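Local coordinates for protein alpha-fucosidase (Bifidobacterium bifidum, PDB 2EAB) that probably hydrolyses alpha-1,2-linked L-fucose from glycans, this chain being the glycoside hydrolase family 95 catalytic portion of a longer protein, at residues S504-P509 with T577-L582; E537-Y542 with Q585-A590. One frame throughout, in Å; residues are numbered along the deposited sequence.

Contacts 1 and 2 lie with their centres about 11 Å apart in the family 95 catalytic domain, and both use helix 577-596: its first turns face the start of helix 507-520 in contact 1, and its middle faces helix 525-546 in contact 2. Along the chain the four segments alternate, 504-509, 537-542, 577-582 and 585-590, with helices 507-520 and 525-546 consecutive. The contacts meet directly, as Tyr542 OH lies 3.3 Å from Pro505 C and the Glu538 side chain packs on Val508 and Pro509. Three successive helices are thereby packed mutually. Asp690, a calcium ligand in another structure of this protein but without that ion here, has its side chain about 10 Å from that of Leu587.

Contact 1 (S504-P509 with T577-L582); sequences SPAAVP and TYESSL
Ala506 and Leu582 meet at the middle of this contact: Ala506 directs its methyl at helix 577-596, and Leu582 CD1 comes within 3.8 Å of Ala506 CB and 3.7 Å of Ala506 O. One branch of the leucine thus touches both the methyl and the carbonyl oxygen. A type I turn, Ser504 to Ala507, presents Ala506, closed by the hydrogen bond from Ala507 N to Ser504 O (3.0 Å). The same methyl packs on Glu579 CG at 4.0 Å; beyond CG the glutamate runs extended (chi2 -157°, CD anti to CA), and its OE2 ends 4.1 Å from Pro505 CD. In the (alpha/alpha)6 barrel expected of family 95 catalytic domains, the contact joins the lead-in to helix 507-520 to the N-terminal turns of helix 577-596. One water accepts from Ala506 N and donates to Glu579 OE2 (2.7 Å) and to Tyr578 OH (3.1 Å). Tyr578 OH is also hydrogen-bonded to Asn422 OD1, and the other carboxylate oxygen, Glu579 OE1, to Thr560 OG1. At the far end Pro509 CB packs more loosely on Leu582 CB, while a second water donates to Leu582 O (2.7 Å) and, weakly, to Pro509 O.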
loop_
_atom_site.group_PDB
_atom_site.type_symbol
_atom_site.label_atom_id
_atom_site.label_comp_id
_atom_site.label_asym_id
_atom_site.label_seq_id
_atom_site.Cartn_x
_atom_site.Cartn_y
_atom_site.Cartn_z
ATOM N N SER A 504 5.987 -17.747 -4.065
ATOM C CA SER A 504 5.152 -16.946 -4.942
ATOM C C SER A 504 6.002 -16.003 -5.776
ATOM O O SER A 504 5.965 -14.796 -5.563
ATOM C CB SER A 504 4.141 -16.140 -4.127
ATOM O OG SER A 504 4.798 -15.208 -3.283
ATOM N N PRO A 505 6.755 -16.542 -6.745
ATOM C CA PRO A 505 7.672 -15.682 -7.483
ATOM C C PRO A 505 6.984 -14.658 -8.377
ATOM O O PRO A 505 7.623 -13.682 -8.777
ATOM C CB PRO A 505 8.498 -16.667 -8.309
ATOM C CG PRO A 505 7.639 -17.868 -8.445
ATOM C CD PRO A 505 6.849 -17.946 -7.174
ATOM N N ALA A 506 5.704 -14.862 -8.691
ATOM C CA ALA A 506 4.966 -13.859 -9.456
ATOM C C ALA A 506 4.692 -12.593 -8.638
ATOM O O ALA A 506 4.187 -11.605 -9.181
ATOM C CB ALA A 506 3.681 -14.435 -10.031
ATOM N N ALA A 507 5.040 -12.622 -7.351
ATOM C CA ALA A 507 4.997 -11.430 -6.511
ATOM C C ALA A 507 5.816 -10.288 -7.115
ATOM O O ALA A 507 5.444 -9.114 -6.978
ATOM C CB ALA A 507 5.504 -11.754 -5.117
ATOM N N VAL A 508 6.938 -10.618 -7.757
ATOM C CA VAL A 508 7.779 -9.586 -8.370
ATOM C C VAL A 508 7.114 -8.962 -9.609
ATOM O O VAL A 508 6.919 -7.750 -9.642
ATOM C CB VAL A 508 9.236 -10.065 -8.617
ATOM C CG1 VAL A 508 10.031 -9.004 -9.365
ATOM C CG2 VAL A 508 9.907 -10.395 -7.294
ATOM N N PRO A 509 6.708 -9.781 -10.606
ATOM C CA PRO A 509 5.813 -9.229 -11.631
ATOM C C PRO A 509 4.691 -8.350 -11.057
ATOM O O PRO A 509 4.474 -7.239 -11.533
ATOM C CB PRO A 509 5.257 -10.488 -12.309
ATOM C CG PRO A 509 6.405 -11.457 -12.242
ATOM C CD PRO A 509 7.086 -11.178 -10.911
ATOM N N THR A 577 -4.140 -19.386 -13.603
ATOM C CA THR A 577 -4.596 -18.095 -14.098
ATOM C C THR A 577 -3.969 -16.938 -13.322
ATOM O O THR A 577 -3.630 -15.907 -13.911
ATOM C CB THR A 577 -6.116 -18.036 -14.048
ATOM O OG1 THR A 577 -6.619 -19.133 -14.819
ATOM C CG2 THR A 577 -6.654 -16.718 -14.608
ATOM N N TYR A 578 -3.802 -17.122 -12.013
ATOM C CA TYR A 578 -3.132 -16.158 -11.148
ATOM C C TYR A 578 -1.757 -15.765 -11.717
ATOM O O TYR A 578 -1.509 -14.594 -12.042
ATOM C CB TYR A 578 -3.052 -16.752 -9.729
ATOM C CG TYR A 578 -1.933 -16.237 -8.857
ATOM C CD1 TYR A 578 -1.888 -14.908 -8.439
ATOM C CD2 TYR A 578 -0.927 -17.098 -8.424
ATOM C CE1 TYR A 578 -0.843 -14.442 -7.638
ATOM C CE2 TYR A 578 0.112 -16.648 -7.626
ATOM C CZ TYR A 578 0.151 -15.327 -7.234
ATOM O OH TYR A 578 1.213 -14.911 -6.459
ATOM N N GLU A 579 -0.878 -16.748 -11.894
ATOM C CA GLU A 579 0.475 -16.438 -12.359
ATOM C C GLU A 579 0.521 -15.999 -13.815
ATOM O O GLU A 579 1.254 -15.072 -14.159
ATOM C CB GLU A 579 1.433 -17.606 -12.126
ATOM C CG GLU A 579 1.719 -17.866 -10.654
ATOM C CD GLU A 579 3.031 -18.594 -10.396
ATOM O OE1 GLU A 579 3.680 -19.065 -11.354
ATOM O OE2 GLU A 579 3.416 -18.708 -9.212
ATOM N N SER A 580 -0.257 -16.655 -14.671
ATOM C CA SER A 580 -0.274 -16.273 -16.081
ATOM C C SER A 580 -0.821 -14.873 -16.299
ATOM O O SER A 580 -0.320 -14.148 -17.159
ATOM C CB SER A 580 -1.025 -17.292 -16.932
ATOM O OG SER A 580 -0.292 -18.500 -16.976
ATOM N N SER A 581 -1.824 -14.481 -15.516
ATOM C CA SER A 581 -2.363 -13.125 -15.624
ATOM C C SER A 581 -1.310 -12.095 -15.246
ATOM O O SER A 581 -1.186 -11.051 -15.897
ATOM C CB SER A 581 -3.603 -12.949 -14.749
ATOM O OG SER A 581 -4.663 -13.765 -15.217
ATOM N N LEU A 582 -0.548 -12.402 -14.199
ATOM C CA LEU A 582 0.505 -11.503 -13.745
ATOM C C LEU A 582 1.657 -11.419 -14.743
ATOM O O LEU A 582 2.168 -10.330 -15.022
ATOM C CB LEU A 582 1.023 -11.921 -12.369
ATOM C CG LEU A 582 0.051 -11.660 -11.216
ATOM C CD1 LEU A 582 0.609 -12.230 -9.930
ATOM C CD2 LEU A 582 -0.258 -10.176 -11.059
HETATM O O HOH W 1 3.617 -16.506 -7.581
HETATM O O HOH W 2 2.214 -8.358 -13.186
#

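Contact 2 (E537-Y542 with Q585-A590); sequences EESHFY and QMLNDA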
loop_
_atom_site.group_PDB
_atom_site.type_symbol
_atom_site.label_atom_id
_atom_site.label_comp_id
_atom_site.label_asym_id
_atom_site.label_seq_id
_atom_site.Cartn_x
_atom_site.Cartn_y
_atom_site.Cartn_z
ATOM N N GLU A 537 14.768 -6.797 -16.975
ATOM C CA GLU A 537 15.428 -7.922 -16.335
ATOM C C GLU A 537 14.434 -8.963 -15.812
ATOM O O GLU A 537 14.706 -10.154 -15.908
ATOM C CB GLU A 537 16.396 -7.462 -15.240
ATOM C CG GLU A 537 17.059 -8.607 -14.494
ATOM C CD GLU A 537 18.313 -8.214 -13.730
ATOM O OE1 GLU A 537 18.854 -7.097 -13.918
ATOM O OE2 GLU A 537 18.780 -9.056 -12.944
ATOM N N GLU A 538 13.296 -8.537 -15.264
ATOM C CA GLU A 538 12.312 -9.521 -14.810
ATOM C C GLU A 538 11.648 -10.253 -15.980
ATOM O O GLU A 538 11.329 -11.438 -15.875
ATOM C CB GLU A 538 11.280 -8.905 -13.860
ATOM C CG GLU A 538 10.417 -9.941 -13.124
ATOM C CD GLU A 538 11.180 -10.754 -12.083
ATOM O OE1 GLU A 538 12.374 -10.442 -11.843
ATOM O OE2 GLU A 538 10.585 -11.702 -11.512
ATOM N N SER A 539 11.442 -9.556 -17.097
ATOM C CA SER A 539 10.911 -10.202 -18.298
ATOM C C SER A 539 11.931 -11.187 -18.865
ATOM O O SER A 539 11.569 -12.301 -19.245
ATOM C CB SER A 539 10.486 -9.174 -19.349
ATOM O OG SER A 539 9.426 -8.377 -18.854
ATOM N N HIS A 540 13.200 -10.781 -18.900
ATOM C CA HIS A 540 14.275 -11.688 -19.284
ATOM C C HIS A 540 14.239 -12.957 -18.433
ATOM O O HIS A 540 14.339 -14.076 -18.946
ATOM C CB HIS A 540 15.630 -11.008 -19.112
ATOM C CG HIS A 540 16.776 -11.851 -19.563
ATOM N ND1 HIS A 540 17.482 -12.685 -18.722
ATOM C CD2 HIS A 540 17.317 -12.006 -20.792
ATOM C CE1 HIS A 540 18.422 -13.303 -19.417
ATOM N NE2 HIS A 540 18.340 -12.911 -20.675
ATOM N N PHE A 541 14.092 -12.762 -17.127
ATOM C CA PHE A 541 14.064 -13.850 -16.161
ATOM C C PHE A 541 12.924 -14.811 -16.462
ATOM O O PHE A 541 13.136 -16.021 -16.568
ATOM C CB PHE A 541 13.939 -13.275 -14.746
ATOM C CG PHE A 541 13.894 -14.313 -13.660
ATOM C CD1 PHE A 541 14.892 -15.284 -13.550
ATOM C CD2 PHE A 541 12.859 -14.310 -12.734
ATOM C CE1 PHE A 541 14.842 -16.242 -12.542
ATOM C CE2 PHE A 541 12.813 -15.249 -11.716
ATOM C CZ PHE A 541 13.800 -16.227 -11.620
ATOM N N TYR A 542 11.719 -14.278 -16.626
ATOM C CA TYR A 542 10.573 -15.134 -16.883
ATOM C C TYR A 542 10.666 -15.850 -18.216
ATOM O O TYR A 542 10.430 -17.053 -18.289
ATOM C CB TYR A 542 9.244 -14.385 -16.701
ATOM C CG TYR A 542 8.702 -14.675 -15.331
ATOM C CD1 TYR A 542 9.153 -13.964 -14.216
ATOM C CD2 TYR A 542 7.801 -15.717 -15.131
ATOM C CE1 TYR A 542 8.698 -14.273 -12.940
ATOM C CE2 TYR A 542 7.341 -16.033 -13.863
ATOM C CZ TYR A 542 7.791 -15.304 -12.774
ATOM O OH TYR A 542 7.349 -15.610 -11.511
ATOM N N GLN A 585 0.588 -9.473 -17.776
ATOM C CA GLN A 585 0.566 -8.040 -17.510
ATOM C C GLN A 585 1.963 -7.446 -17.497
ATOM O O GLN A 585 2.169 -6.331 -17.994
ATOM C CB GLN A 585 -0.133 -7.725 -16.191
ATOM C CG GLN A 585 -0.625 -6.292 -16.128
ATOM C CD GLN A 585 -1.773 -6.055 -17.088
ATOM O OE1 GLN A 585 -2.849 -6.616 -16.922
ATOM N NE2 GLN A 585 -1.536 -5.247 -18.120
ATOM N N MET A 586 2.916 -8.180 -16.922
ATOM C CA MET A 586 4.294 -7.709 -16.871
ATOM C C MET A 586 4.868 -7.547 -18.273
ATOM O O MET A 586 5.492 -6.536 -18.578
ATOM C CB MET A 586 5.178 -8.646 -16.052
ATOM C CG MET A 586 6.606 -8.143 -15.949
ATOM S SD MET A 586 7.701 -9.254 -15.079
ATOM C CE MET A 586 7.694 -10.691 -16.167
ATOM N N LEU A 587 4.672 -8.553 -19.118
ATOM C CA LEU A 587 5.172 -8.471 -20.488
ATOM C C LEU A 587 4.494 -7.336 -21.251
ATOM O O LEU A 587 5.136 -6.647 -22.043
ATOM C CB LEU A 587 5.006 -9.808 -21.214
ATOM C CG LEU A 587 5.854 -10.967 -20.677
ATOM C CD1 LEU A 587 5.466 -12.268 -21.356
ATOM C CD2 LEU A 587 7.354 -10.700 -20.837
ATOM N N ASN A 588 3.205 -7.143 -20.993
ATOM C CA ASN A 588 2.451 -6.044 -21.579
ATOM C C ASN A 588 3.060 -4.691 -21.186
ATOM O O ASN A 588 3.366 -3.857 -22.052
ATOM C CB ASN A 588 0.990 -6.146 -21.133
ATOM C CG ASN A 588 0.031 -5.451 -22.080
ATOM O OD1 ASN A 588 0.431 -4.760 -23.019
ATOM N ND2 ASN A 588 -1.256 -5.639 -21.835
ATOM N N ASP A 589 3.258 -4.496 -19.882
ATOM C CA ASP A 589 3.898 -3.285 -19.366
ATOM C C ASP A 589 5.319 -3.116 -19.908
ATOM O O ASP A 589 5.714 -2.001 -20.275
ATOM C CB ASP A 589 3.959 -3.299 -17.828
ATOM C CG ASP A 589 2.610 -3.049 -17.147
ATOM O OD1 ASP A 589 1.608 -2.751 -17.820
ATOM O OD2 ASP A 589 2.569 -3.137 -15.898
ATOM N N ALA A 590 6.080 -4.210 -19.948
ATOM C CA ALA A 590 7.456 -4.174 -20.440
ATOM C C ALA A 590 7.525 -3.742 -21.902
ATOM O O ALA A 590 8.377 -2.934 -22.274
ATOM C CB ALA A 590 8.125 -5.527 -20.248
#
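In the probable (alpha/alpha)6 barrel of the catalytic domain, helices 525-546 and 577-596 pack with Met586 reaching across to Glu538, Ser539 and Tyr542; the axes of the two short segments approach to 10.0 Å and run at 135°, closer to antiparallel than parallel. Met586 has CG anti to the backbone N (chi1 -178°), and the thioether bends only at its last torsion (chi3 64°), which sets the CE methyl beside the backbone of the facing helix, 3.7 Å from Glu538 O and 3.9 Å from Ser539 CA. Its SD lies 3.4 Å from Glu538 CG, the two side chains crossing at about a right angle. The methyl also touches Tyr542 CB at 4.0 Å and stands obliquely to that ring. An alanine in place of Met586 would probably open a gap between the helices, leaving Glu538 CG and Tyr542 CB without the thioether they pack against. Leu535, one turn before Ser539, touches Met586 and Ala590, and Trp632 of helix 632-639 touches both Ser539 and Ala590. The Ser539 hydroxyl, hydrogen-bonded to Leu535 O of its own helix, has apolar neighbours on the facing helix: OG is 3.7 Å from Leu587 CD2 and 3.4 Å from Ala590 CB.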